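PDB 6EIB: sensory box/GGDEF family protein from Vibrio cholerae serotype O1, which catalyses the Mg(2+)-dependent conversion of two GTP molecules into c-di-GMP and is involved in biofilm formation, the chain here being its GGEEF domain. Local coordinates for residues C58-L63 / Q103-H108; H71-R76 / V85-H90; H116-A121 / N150-C155. All blocks are in the same frame, centred on the assembly; numbering follows the deposited sequence.

How the contacts relate
The three contacts lie in one GGEEF domain built around a five-stranded mixed sheet. Contact 2 pairs outermost strand 73-76 with 81-87, contact 3 pairs 119-125 with the other outermost strand, 154-157; their centres are about 21 Å apart, on opposite sides of the chain's centre. Contact 1 joins helices 50-67 and 91-107, its centre about 17 Å from that of contact 2 and 12 Å from that of contact 3. It touches contact 3: Ala106 O lies 2.9 Å from His116 ND1, and Phe105 packs on Leu119. Near the probable Mg(2+) site, side chains of Leu60 and Leu119 lie about 4 and 5 Å from that of Ile38, Leu60 about 7 Å from Glu80, Cys120 about 6 Å from Asp37.

Contact 1 (C58-L63 / Q103-H108); sequences CFLAKL and QRFAEH. With SO4 (sulfate ion), chain F; ACT (acetate ion), chain P.
Phe59 and His108 meet tip to tip in a face-to-face stack, ring centroids 3.8 Å apart and planes 20° from parallel. Phe59 CZ presses on His108 CG at 3.3 Å, a tight fit. Both side chains have CG anti to the backbone N, which extends the two rings toward each other between helix 50-67 and the loop that follows helix 91-107. His108 ND1, at the edge of this stack, donates to sulfate O3 at 3.1 Å and more weakly to O1 of the same ion. Arg104 NH2 donates a short hydrogen bond to sulfate O4 at 2.5 Å, so an anion probably taken from the crystallisation liquor spans the two basic side chains; its charge would be expected to favour a protonated imidazole.

The two branches of Leu63 do different work. CD1 sits over the centre of the Arg104 guanidinium, 3.8 Å from CZ, whereas CD2 lies at the edge of the Phe105 ring and 3.8 Å from Phe105 CB. Phe105 in turn offers CD1 to Leu60 CD1 at 3.9 Å and, at nearly the same separation, to Phe59 CD2.

In the second shell, Ser66 OG is hydrogen-bonded to Arg104 NH1, giving the guanidinium a second partner besides the sulfate, while Phe110 meets both stacked rings edge-to-face. The short helical segments run obliquely antiparallel, at 142° with axes 10.7 Å apart, a spacing bridged by large side chains. Helices 50-67 and 91-107 thus pack side by side against the sheet: Leu60 and Phe105 both rest on Leu119 of strand 119-125, and helix 4-7 touches Cys58 and Ala61.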
loop_
_atom_site.group_PDB
_atom_site.type_symbol
_atom_site.label_atom_id
_atom_site.label_comp_id
_atom_site.label_asym_id
_atom_site.label_seq_id
_atom_site.Cartn_x
_atom_site.Cartn_y
_atom_site.Cartn_z
ATOM N N CYS A 58 -10.660 -7.472 1.669
ATOM C CA CYS A 58 -10.153 -8.582 2.453
ATOM C C CYS A 58 -9.106 -9.405 1.723
ATOM O O CYS A 58 -8.066 -9.729 2.309
ATOM C CB CYS A 58 -11.301 -9.489 2.879
ATOM S SG CYS A 58 -12.214 -8.791 4.248
ATOM N N PHE A 59 -9.371 -9.715 0.459
ATOM C CA PHE A 59 -8.411 -10.407 -0.394
ATOM C C PHE A 59 -7.112 -9.613 -0.521
ATOM O O PHE A 59 -6.025 -10.196 -0.517
ATOM C CB PHE A 59 -8.997 -10.668 -1.781
ATOM C CG PHE A 59 -8.006 -11.279 -2.731
ATOM C CD1 PHE A 59 -7.800 -12.653 -2.746
ATOM C CD2 PHE A 59 -7.238 -10.479 -3.568
ATOM C CE1 PHE A 59 -6.860 -13.219 -3.603
ATOM C CE2 PHE A 59 -6.293 -11.043 -4.423
ATOM C CZ PHE A 59 -6.104 -12.404 -4.429
ATOM N N LEU A 60 -7.220 -8.291 -0.653
ATOM C CA LEU A 60 -6.023 -7.453 -0.804
ATOM C C LEU A 60 -5.171 -7.514 0.459
ATOM O O LEU A 60 -3.925 -7.612 0.394
ATOM C CB LEU A 60 -6.388 -5.999 -1.106
ATOM C CG LEU A 60 -5.187 -5.070 -1.290
ATOM C CD1 LEU A 60 -4.254 -5.565 -2.375
ATOM C CD2 LEU A 60 -5.625 -3.594 -1.587
ATOM N N ALA A 61 -5.839 -7.462 1.607
ATOM C CA ALA A 61 -5.142 -7.594 2.880
ATOM C C ALA A 61 -4.473 -8.966 2.982
ATOM O O ALA A 61 -3.308 -9.058 3.397
ATOM C CB ALA A 61 -6.098 -7.393 4.043
ATOM N N LYS A 62 -5.197 -10.022 2.613
ATOM C CA LYS A 62 -4.613 -11.373 2.619
ATOM C C LYS A 62 -3.395 -11.410 1.701
ATOM O O LYS A 62 -2.351 -11.972 2.032
ATOM C CB LYS A 62 -5.628 -12.426 2.183
ATOM C CG LYS A 62 -6.733 -12.712 3.189
ATOM C CD LYS A 62 -7.610 -13.918 2.778
ATOM C CE LYS A 62 -8.506 -13.674 1.554
ATOM N NZ LYS A 62 -9.663 -12.758 1.847
ATOM N N LEU A 63 -3.530 -10.739 0.567
ATOM C CA LEU A 63 -2.468 -10.671 -0.423
ATOM C C LEU A 63 -1.193 -10.026 0.111
ATOM O O LEU A 63 -0.091 -10.520 -0.180
ATOM C CB LEU A 63 -2.955 -9.883 -1.658
ATOM C CG LEU A 63 -2.088 -9.931 -2.917
ATOM C CD1 LEU A 63 -1.769 -11.405 -3.320
ATOM C CD2 LEU A 63 -2.770 -9.161 -4.069
ATOM N N GLN A 103 0.445 -6.968 -9.513
ATOM C CA GLN A 103 0.268 -8.038 -10.500
ATOM C C GLN A 103 -0.636 -9.143 -10.033
ATOM O O GLN A 103 -1.488 -9.600 -10.789
ATOM C CB GLN A 103 1.597 -8.630 -10.885
ATOM C CG GLN A 103 2.372 -7.818 -11.893
ATOM C CD GLN A 103 3.837 -8.218 -11.926
ATOM O OE1 GLN A 103 4.361 -8.781 -10.953
ATOM N NE2 GLN A 103 4.487 -8.014 -13.077
ATOM N N ARG A 104 -0.434 -9.615 -8.807
ATOM C CA ARG A 104 -1.276 -10.706 -8.322
ATOM C C ARG A 104 -2.711 -10.265 -8.073
ATOM O O ARG A 104 -3.654 -11.058 -8.220
ATOM C CB ARG A 104 -0.661 -11.349 -7.070
ATOM C CG ARG A 104 0.524 -12.230 -7.438
ATOM C CD ARG A 104 0.878 -13.200 -6.328
ATOM N NE ARG A 104 -0.275 -13.997 -5.905
ATOM C CZ ARG A 104 -0.316 -14.617 -4.730
ATOM N NH1 ARG A 104 0.720 -14.519 -3.911
ATOM N NH2 ARG A 104 -1.390 -15.296 -4.360
ATOM N N PHE A 105 -2.899 -8.992 -7.727
ATOM C CA PHE A 105 -4.234 -8.493 -7.586
ATOM C C PHE A 105 -4.925 -8.471 -8.955
ATOM O O PHE A 105 -6.084 -8.883 -9.088
ATOM C CB PHE A 105 -4.184 -7.096 -6.944
ATOM C CG PHE A 105 -5.521 -6.558 -6.538
ATOM C CD1 PHE A 105 -6.183 -7.062 -5.426
ATOM C CD2 PHE A 105 -6.087 -5.498 -7.231
ATOM C CE1 PHE A 105 -7.408 -6.529 -5.025
ATOM C CE2 PHE A 105 -7.320 -4.958 -6.840
ATOM C CZ PHE A 105 -7.976 -5.471 -5.747
ATOM N N ALA A 106 -4.207 -8.002 -9.975
ATOM C CA ALA A 106 -4.739 -7.884 -11.331
ATOM C C ALA A 106 -5.060 -9.265 -11.898
ATOM O O ALA A 106 -5.925 -9.424 -12.767
ATOM C CB ALA A 106 -3.738 -7.173 -12.245
ATOM N N GLU A 107 -4.313 -10.251 -11.439
ATOM C CA GLU A 107 -4.452 -11.624 -11.936
ATOM C C GLU A 107 -5.556 -12.418 -11.231
ATOM O O GLU A 107 -5.923 -13.499 -11.687
ATOM C CB GLU A 107 -3.127 -12.368 -11.812
ATOM C CG GLU A 107 -2.068 -11.981 -12.823
ATOM C CD GLU A 107 -0.669 -12.398 -12.373
ATOM O OE1 GLU A 107 -0.500 -12.853 -11.206
ATOM O OE2 GLU A 107 0.269 -12.285 -13.196
ATOM N N HIS A 108 -6.033 -11.942 -10.082
ATOM C CA HIS A 108 -7.042 -12.704 -9.350
ATOM C C HIS A 108 -8.445 -12.430 -9.898
ATOM O O HIS A 108 -8.875 -11.290 -9.980
ATOM C CB HIS A 108 -6.973 -12.409 -7.859
ATOM C CG HIS A 108 -7.956 -13.191 -7.053
ATOM N ND1 HIS A 108 -7.728 -14.495 -6.661
ATOM C CD2 HIS A 108 -9.152 -12.842 -6.515
ATOM C CE1 HIS A 108 -8.759 -14.927 -5.957
ATOM N NE2 HIS A 108 -9.641 -13.944 -5.859
HETATM S S SO4 F . -4.634 -16.305 -6.042
HETATM O O1 SO4 F . -5.941 -16.640 -5.486
HETATM O O2 SO4 F . -4.019 -17.474 -6.662
HETATM O O3 SO4 F . -4.731 -15.320 -7.115
HETATM O O4 SO4 F . -3.817 -15.823 -4.927
HETATM C C ACT P . 2.116 -6.913 -15.844
HETATM O O ACT P . 1.810 -6.529 -16.995
HETATM O OXT ACT P . 2.974 -6.224 -15.251
HETATM C CH3 ACT P . 1.505 -8.132 -15.218
#

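Contact 2 (H71-R76 / V85-H90); sequences HHFCGR and VLENTH. With SO4 (sulfate ion), chain E.
Two nearly straight hydrogen bonds tie Phe73 to Val85 as an antiparallel hydrogen-bonded pair: Phe73 N to Val85 O and Val85 N to Phe73 O, each 2.9 Å between N and O with an angle of 168° at the hydrogen. Both donors lie in the plane of the carbonyl they meet, and Val85 O additionally receives a CA-H contact from His72 CA. Beyond this pair a water takes over. It accepts from Glu87 N at 2.9 Å and donates weakly to His71 O, bridging the two segments.

Glu87 O is used by Thr89 OG1, which donates at 2.8 Å from above the carbonyl plane, within 85-90. Glu87 OE2 forms a salt bridge with Arg23 NE of helix 10-27; OE1, itself hydrogen-bonded outside the two segments, also lies 3.3 Å from Phe73 CZ. Phe73, with CG beside the backbone N (chi1 -54°), brings its ring edge to Val85 CG1 at 4.0 Å. On the other side of the pairing, Leu86 CD2 packs on His72 CB at 3.6 Å, and His72 ND1 is hydrogen-bonded to Asp70 O.

At the N-cap position of helix 91-107, His90 ND1 donates to two oxygens of a sulfate probably from the crystallisation liquor, the nearer being O4 at 3.0 Å; Val91 N holds the same ion. A disulfide from Cys74 to Cys8 fastens the edge strand to the N-terminal region. This is the beta hairpin of the GGDEF fold; the GGEEF signature, with Glu80, the predicted proton acceptor, spans the turn and the start of strand 81-87, away from the contact itself.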
loop_
_atom_site.group_PDB
_atom_site.type_symbol
_atom_site.label_atom_id
_atom_site.label_comp_id
_atom_site.label_asym_id
_atom_site.label_seq_id
_atom_site.Cartn_x
_atom_site.Cartn_y
_atom_site.Cartn_z
ATOM N N HIS A 71 8.086 -9.219 8.364
ATOM C CA HIS A 71 7.348 -8.269 9.192
ATOM C C HIS A 71 7.102 -6.957 8.456
ATOM O O HIS A 71 7.937 -6.495 7.669
ATOM C CB HIS A 71 8.094 -7.991 10.510
ATOM C CG HIS A 71 7.304 -7.168 11.490
ATOM N ND1 HIS A 71 6.147 -7.627 12.089
ATOM C CD2 HIS A 71 7.493 -5.907 11.955
ATOM C CE1 HIS A 71 5.664 -6.686 12.886
ATOM N NE2 HIS A 71 6.463 -5.635 12.824
ATOM N N HIS A 72 5.925 -6.392 8.703
ATOM C CA HIS A 72 5.459 -5.199 8.017
ATOM C C HIS A 72 4.231 -4.732 8.765
ATOM O O HIS A 72 3.644 -5.506 9.525
ATOM C CB HIS A 72 5.158 -5.518 6.552
ATOM C CG HIS A 72 4.004 -6.451 6.354
ATOM N ND1 HIS A 72 4.155 -7.821 6.288
ATOM C CD2 HIS A 72 2.701 -6.203 6.064
ATOM C CE1 HIS A 72 2.977 -8.380 6.068
ATOM N NE2 HIS A 72 2.081 -7.416 5.908
ATOM N N PHE A 73 3.865 -3.466 8.582
ATOM C CA PHE A 73 2.661 -2.916 9.175
ATOM C C PHE A 73 1.714 -2.572 8.044
ATOM O O PHE A 73 2.192 -2.180 6.993
ATOM C CB PHE A 73 2.944 -1.650 9.990
ATOM C CG PHE A 73 4.009 -1.820 11.035
ATOM C CD1 PHE A 73 3.767 -2.584 12.172
ATOM C CD2 PHE A 73 5.235 -1.193 10.896
ATOM C CE1 PHE A 73 4.757 -2.722 13.176
ATOM C CE2 PHE A 73 6.232 -1.327 11.893
ATOM C CZ PHE A 73 5.992 -2.087 13.013
ATOM N N CYS A 74 0.409 -2.729 8.268
ATOM C CA CYS A 74 -0.598 -2.397 7.259
ATOM C C CYS A 74 -1.658 -1.490 7.828
ATOM O O CYS A 74 -2.023 -1.616 8.995
ATOM C CB CYS A 74 -1.256 -3.683 6.723
ATOM S SG CYS A 74 -2.755 -3.355 5.659
ATOM N N GLY A 75 -2.201 -0.590 7.001
ATOM C CA GLY A 75 -3.304 0.226 7.464
ATOM C C GLY A 75 -4.220 0.581 6.301
ATOM O O GLY A 75 -3.778 0.902 5.203
ATOM N N ARG A 76 -5.506 0.476 6.542
ATOM C CA ARG A 76 -6.449 1.012 5.582
ATOM C C ARG A 76 -6.630 2.465 5.929
ATOM O O ARG A 76 -7.354 2.764 6.862
ATOM C CB ARG A 76 -7.766 0.266 5.658
ATOM C CG ARG A 76 -8.759 0.638 4.556
ATOM C CD ARG A 76 -10.126 0.115 4.934
ATOM N NE ARG A 76 -11.105 0.413 3.914
ATOM C CZ ARG A 76 -12.399 0.202 4.068
ATOM N NH1 ARG A 76 -12.835 -0.294 5.222
ATOM N NH2 ARG A 76 -13.244 0.500 3.075
ATOM N N VAL A 85 4.022 -0.369 5.598
ATOM C CA VAL A 85 5.279 0.133 6.110
ATOM C C VAL A 85 6.223 -1.001 6.332
ATOM O O VAL A 85 5.865 -1.959 7.026
ATOM C CB VAL A 85 5.070 0.909 7.434
ATOM C CG1 VAL A 85 6.439 1.302 8.071
ATOM C CG2 VAL A 85 4.174 2.139 7.174
ATOM N N LEU A 86 7.417 -0.919 5.740
ATOM C CA LEU A 86 8.369 -2.046 5.811
ATOM C C LEU A 86 9.648 -1.663 6.558
ATOM O O LEU A 86 10.453 -0.888 6.053
ATOM C CB LEU A 86 8.733 -2.558 4.417
ATOM C CG LEU A 86 7.726 -3.102 3.393
ATOM C CD1 LEU A 86 8.397 -3.250 2.042
ATOM C CD2 LEU A 86 7.257 -4.480 3.783
ATOM N N GLU A 87 9.822 -2.161 7.775
ATOM C CA GLU A 87 11.064 -1.868 8.518
ATOM C C GLU A 87 12.297 -2.539 7.927
ATOM O O GLU A 87 12.219 -3.630 7.354
ATOM C CB GLU A 87 10.921 -2.250 9.988
ATOM C CG GLU A 87 9.930 -1.394 10.750
ATOM C CD GLU A 87 10.075 -1.586 12.266
ATOM O OE1 GLU A 87 9.264 -2.347 12.834
ATOM O OE2 GLU A 87 10.994 -0.995 12.888
ATOM N N ASN A 88 13.436 -1.876 8.080
ATOM C CA ASN A 88 14.707 -2.409 7.609
ATOM C C ASN A 88 14.597 -2.924 6.168
ATOM O O ASN A 88 15.051 -4.034 5.846
ATOM C CB ASN A 88 15.221 -3.520 8.552
ATOM C CG ASN A 88 16.706 -3.688 8.453
ATOM O OD1 ASN A 88 17.411 -2.731 8.123
ATOM N ND2 ASN A 88 17.213 -4.886 8.776
ATOM N N THR A 89 13.972 -2.108 5.317
ATOM C CA THR A 89 13.727 -2.463 3.929
ATOM C C THR A 89 14.069 -1.293 3.015
ATOM O O THR A 89 13.595 -0.154 3.213
ATOM C CB THR A 89 12.265 -2.875 3.722
ATOM O OG1 THR A 89 11.979 -4.006 4.558
ATOM C CG2 THR A 89 12.007 -3.269 2.256
ATOM N N HIS A 90 14.912 -1.561 2.033
ATOM C CA HIS A 90 15.348 -0.525 1.107
ATOM C C HIS A 90 14.243 -0.240 0.095
ATOM O O HIS A 90 13.390 -1.095 -0.142
ATOM C CB HIS A 90 16.657 -0.936 0.385
ATOM C CG HIS A 90 17.850 -1.031 1.286
ATOM N ND1 HIS A 90 18.454 0.080 1.842
ATOM C CD2 HIS A 90 18.615 -2.095 1.642
ATOM C CE1 HIS A 90 19.496 -0.311 2.564
ATOM N NE2 HIS A 90 19.622 -1.622 2.451
HETATM S S SO4 E . 16.871 3.322 1.120
HETATM O O1 SO4 E . 15.604 3.721 1.727
HETATM O O2 SO4 E . 16.672 2.097 0.363
HETATM O O3 SO4 E . 17.366 4.370 0.240
HETATM O O4 SO4 E . 17.856 3.030 2.186
HETATM O O HOH W 1 8.195 -4.166 8.982
#

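Contact 3 (H116-A121 / N150-C155); sequences HIYLCA and NGRNRC. With EDO (1,2-ethanediol), chain I; EDO (1,2-ethanediol), chain K.
Asn153 OD1 is gripped twice: a bridging water donates to it at 2.6 Å, and Arg102 NH1 of helix 91-107 supplies a second hydrogen bond. The water also accepts from Leu119 N at 3.1 Å, bridging the two segments. With CG anti to the backbone N (chi1 -166°), the amide of Asn153 crosses obliquely beside Tyr118, CG lying 3.7 Å from Tyr118 CD1. Its backbone N is hydrogen-bonded to Asp39 OD2.

Arg152, extended from CG to NE, sets a guanidinium face against the same tyrosine: Tyr118 CE2 stands over the centre of the group, 3.5 Å from CZ, with ring and guanidinium planes 28° apart. An ethanediol, probably from the crystallisation liquor, bridges the neighbouring arms, taking a very short, straight bond from Arg152 NE through O2 and another very short one from Asn153 ND2 through O1.

Further along, the pairing is parallel. Ala121 N donates to Arg154 O at 3.0 Å, and Ala121 CB meets Cys155 SG at 3.6 Å. Cys120 faces the other side of the sheet from Ala121, and its side chain touches Leu144 and Lys148 of helix 133-148, the connecting helix of this beta-alpha-beta unit. The contact therefore changes from a polar end round Tyr118 to a backbone-paired end where Ala121 and Cys155 meet; the donors of Arg152 and Asn153 make the first polar enough to take up a diol.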
loop_
_atom_site.group_PDB
_atom_site.type_symbol
_atom_site.label_atom_id
_atom_site.label_comp_id
_atom_site.label_asym_id
_atom_site.label_seq_id
_atom_site.Cartn_x
_atom_site.Cartn_y
_atom_site.Cartn_z
ATOM N N HIS A 116 -12.029 -8.617 -13.173
ATOM C CA HIS A 116 -10.661 -8.275 -12.799
ATOM C C HIS A 116 -10.602 -6.856 -12.241
ATOM O O HIS A 116 -11.268 -5.938 -12.736
ATOM C CB HIS A 116 -9.692 -8.453 -13.974
ATOM C CG HIS A 116 -9.399 -9.894 -14.277
ATOM N ND1 HIS A 116 -8.375 -10.590 -13.668
ATOM C CD2 HIS A 116 -10.018 -10.770 -15.096
ATOM C CE1 HIS A 116 -8.369 -11.834 -14.110
ATOM N NE2 HIS A 116 -9.355 -11.978 -14.978
ATOM N N ILE A 117 -9.896 -6.723 -11.127
ATOM C CA ILE A 117 -9.771 -5.452 -10.425
ATOM C C ILE A 117 -8.287 -5.100 -10.329
ATOM O O ILE A 117 -7.445 -5.994 -10.188
ATOM C CB ILE A 117 -10.420 -5.530 -9.020
ATOM C CG1 ILE A 117 -11.819 -6.122 -9.128
ATOM C CG2 ILE A 117 -10.503 -4.149 -8.329
ATOM C CD1 ILE A 117 -12.506 -6.312 -7.771
ATOM N N TYR A 118 -7.973 -3.805 -10.361
ATOM C CA TYR A 118 -6.593 -3.341 -10.455
ATOM C C TYR A 118 -6.290 -2.320 -9.344
ATOM O O TYR A 118 -7.206 -1.763 -8.729
ATOM C CB TYR A 118 -6.338 -2.719 -11.859
ATOM C CG TYR A 118 -6.695 -3.645 -13.007
ATOM C CD1 TYR A 118 -5.755 -4.540 -13.508
ATOM C CD2 TYR A 118 -7.979 -3.664 -13.564
ATOM C CE1 TYR A 118 -6.071 -5.417 -14.548
ATOM C CE2 TYR A 118 -8.308 -4.583 -14.613
ATOM C CZ TYR A 118 -7.339 -5.431 -15.083
ATOM O OH TYR A 118 -7.589 -6.335 -16.102
ATOM N N LEU A 119 -5.010 -2.058 -9.107
ATOM C CA LEU A 119 -4.629 -1.077 -8.102
ATOM C C LEU A 119 -3.452 -0.284 -8.630
ATOM O O LEU A 119 -2.837 -0.696 -9.611
ATOM C CB LEU A 119 -4.298 -1.784 -6.759
ATOM C CG LEU A 119 -3.134 -2.781 -6.663
ATOM C CD1 LEU A 119 -1.784 -2.073 -6.488
ATOM C CD2 LEU A 119 -3.383 -3.748 -5.503
ATOM N N CYS A 120 -3.149 0.861 -8.018
ATOM C CA CYS A 120 -1.911 1.576 -8.327
ATOM C C CYS A 120 -1.155 1.674 -7.028
ATOM O O CYS A 120 -1.764 1.568 -5.974
ATOM C CB CYS A 120 -2.156 2.983 -8.878
ATOM S SG CYS A 120 -2.839 2.943 -10.572
ATOM N N ALA A 121 0.147 1.917 -7.104
ATOM C CA ALA A 121 0.941 1.997 -5.886
ATOM C C ALA A 121 1.998 3.050 -6.058
ATOM O O ALA A 121 2.519 3.250 -7.169
ATOM C CB ALA A 121 1.602 0.604 -5.548
ATOM N N ASN A 150 -1.057 7.652 -15.585
ATOM C CA ASN A 150 -0.902 6.822 -16.784
ATOM C C ASN A 150 -1.948 5.727 -16.898
ATOM O O ASN A 150 -1.889 4.863 -17.767
ATOM C CB ASN A 150 0.511 6.243 -16.812
ATOM C CG ASN A 150 1.538 7.303 -17.139
ATOM O OD1 ASN A 150 1.759 7.646 -18.295
ATOM N ND2 ASN A 150 2.146 7.853 -16.108
ATOM N N GLY A 151 -2.912 5.780 -15.995
ATOM C CA GLY A 151 -4.035 4.867 -15.995
ATOM C C GLY A 151 -4.151 3.999 -14.757
ATOM O O GLY A 151 -3.507 4.247 -13.720
ATOM N N ARG A 152 -4.897 2.914 -14.897
ATOM C CA ARG A 152 -5.100 2.025 -13.772
ATOM C C ARG A 152 -3.946 1.053 -13.850
ATOM O O ARG A 152 -3.210 1.074 -14.830
ATOM C CB ARG A 152 -6.452 1.307 -13.854
ATOM C CG ARG A 152 -6.579 0.410 -15.082
ATOM C CD ARG A 152 -7.923 -0.290 -15.215
ATOM N NE ARG A 152 -7.843 -1.246 -16.328
ATOM C CZ ARG A 152 -8.867 -1.943 -16.812
ATOM N NH1 ARG A 152 -10.082 -1.814 -16.284
ATOM N NH2 ARG A 152 -8.665 -2.772 -17.833
ATOM N N ASN A 153 -3.742 0.260 -12.807
ATOM C CA ASN A 153 -2.736 -0.815 -12.861
ATOM C C ASN A 153 -1.312 -0.293 -13.149
ATOM O O ASN A 153 -0.696 -0.683 -14.156
ATOM C CB ASN A 153 -3.136 -1.867 -13.897
ATOM C CG ASN A 153 -2.334 -3.150 -13.744
ATOM O OD1 ASN A 153 -1.922 -3.500 -12.615
ATOM N ND2 ASN A 153 -2.172 -3.902 -14.849
ATOM N N ARG A 154 -0.814 0.604 -12.266
ATOM C CA ARG A 154 0.497 1.265 -12.412
ATOM C C ARG A 154 1.214 1.430 -11.062
ATOM O O ARG A 154 0.587 1.677 -10.045
ATOM C CB ARG A 154 0.356 2.656 -13.041
ATOM C CG ARG A 154 -0.241 2.678 -14.489
ATOM C CD ARG A 154 0.750 2.071 -15.484
ATOM N NE ARG A 154 0.381 2.303 -16.880
ATOM C CZ ARG A 154 -0.423 1.503 -17.575
ATOM N NH1 ARG A 154 -0.944 0.419 -17.004
ATOM N NH2 ARG A 154 -0.700 1.781 -18.840
ATOM N N CYS A 155 2.537 1.345 -11.097
ATOM C CA CYS A 155 3.361 1.522 -9.910
ATOM C C CYS A 155 4.449 2.539 -10.172
ATOM O O CYS A 155 5.036 2.559 -11.255
ATOM C CB CYS A 155 3.993 0.202 -9.477
ATOM S SG CYS A 155 2.876 -0.844 -8.585
HETATM C C1 EDO I . -3.755 -3.042 -17.745
HETATM O O1 EDO I . -3.905 -3.611 -16.446
HETATM C C2 EDO I . -5.154 -2.774 -18.254
HETATM O O2 EDO I . -5.721 -1.707 -17.483
HETATM C C1 EDO K . -13.516 -2.582 -14.403
HETATM O O1 EDO K . -12.240 -2.390 -15.039
HETATM C C2 EDO K . -13.343 -2.494 -12.889
HETATM O O2 EDO K . -12.314 -3.391 -12.424
HETATM O O HOH W 2 -3.289 -4.208 -10.561
#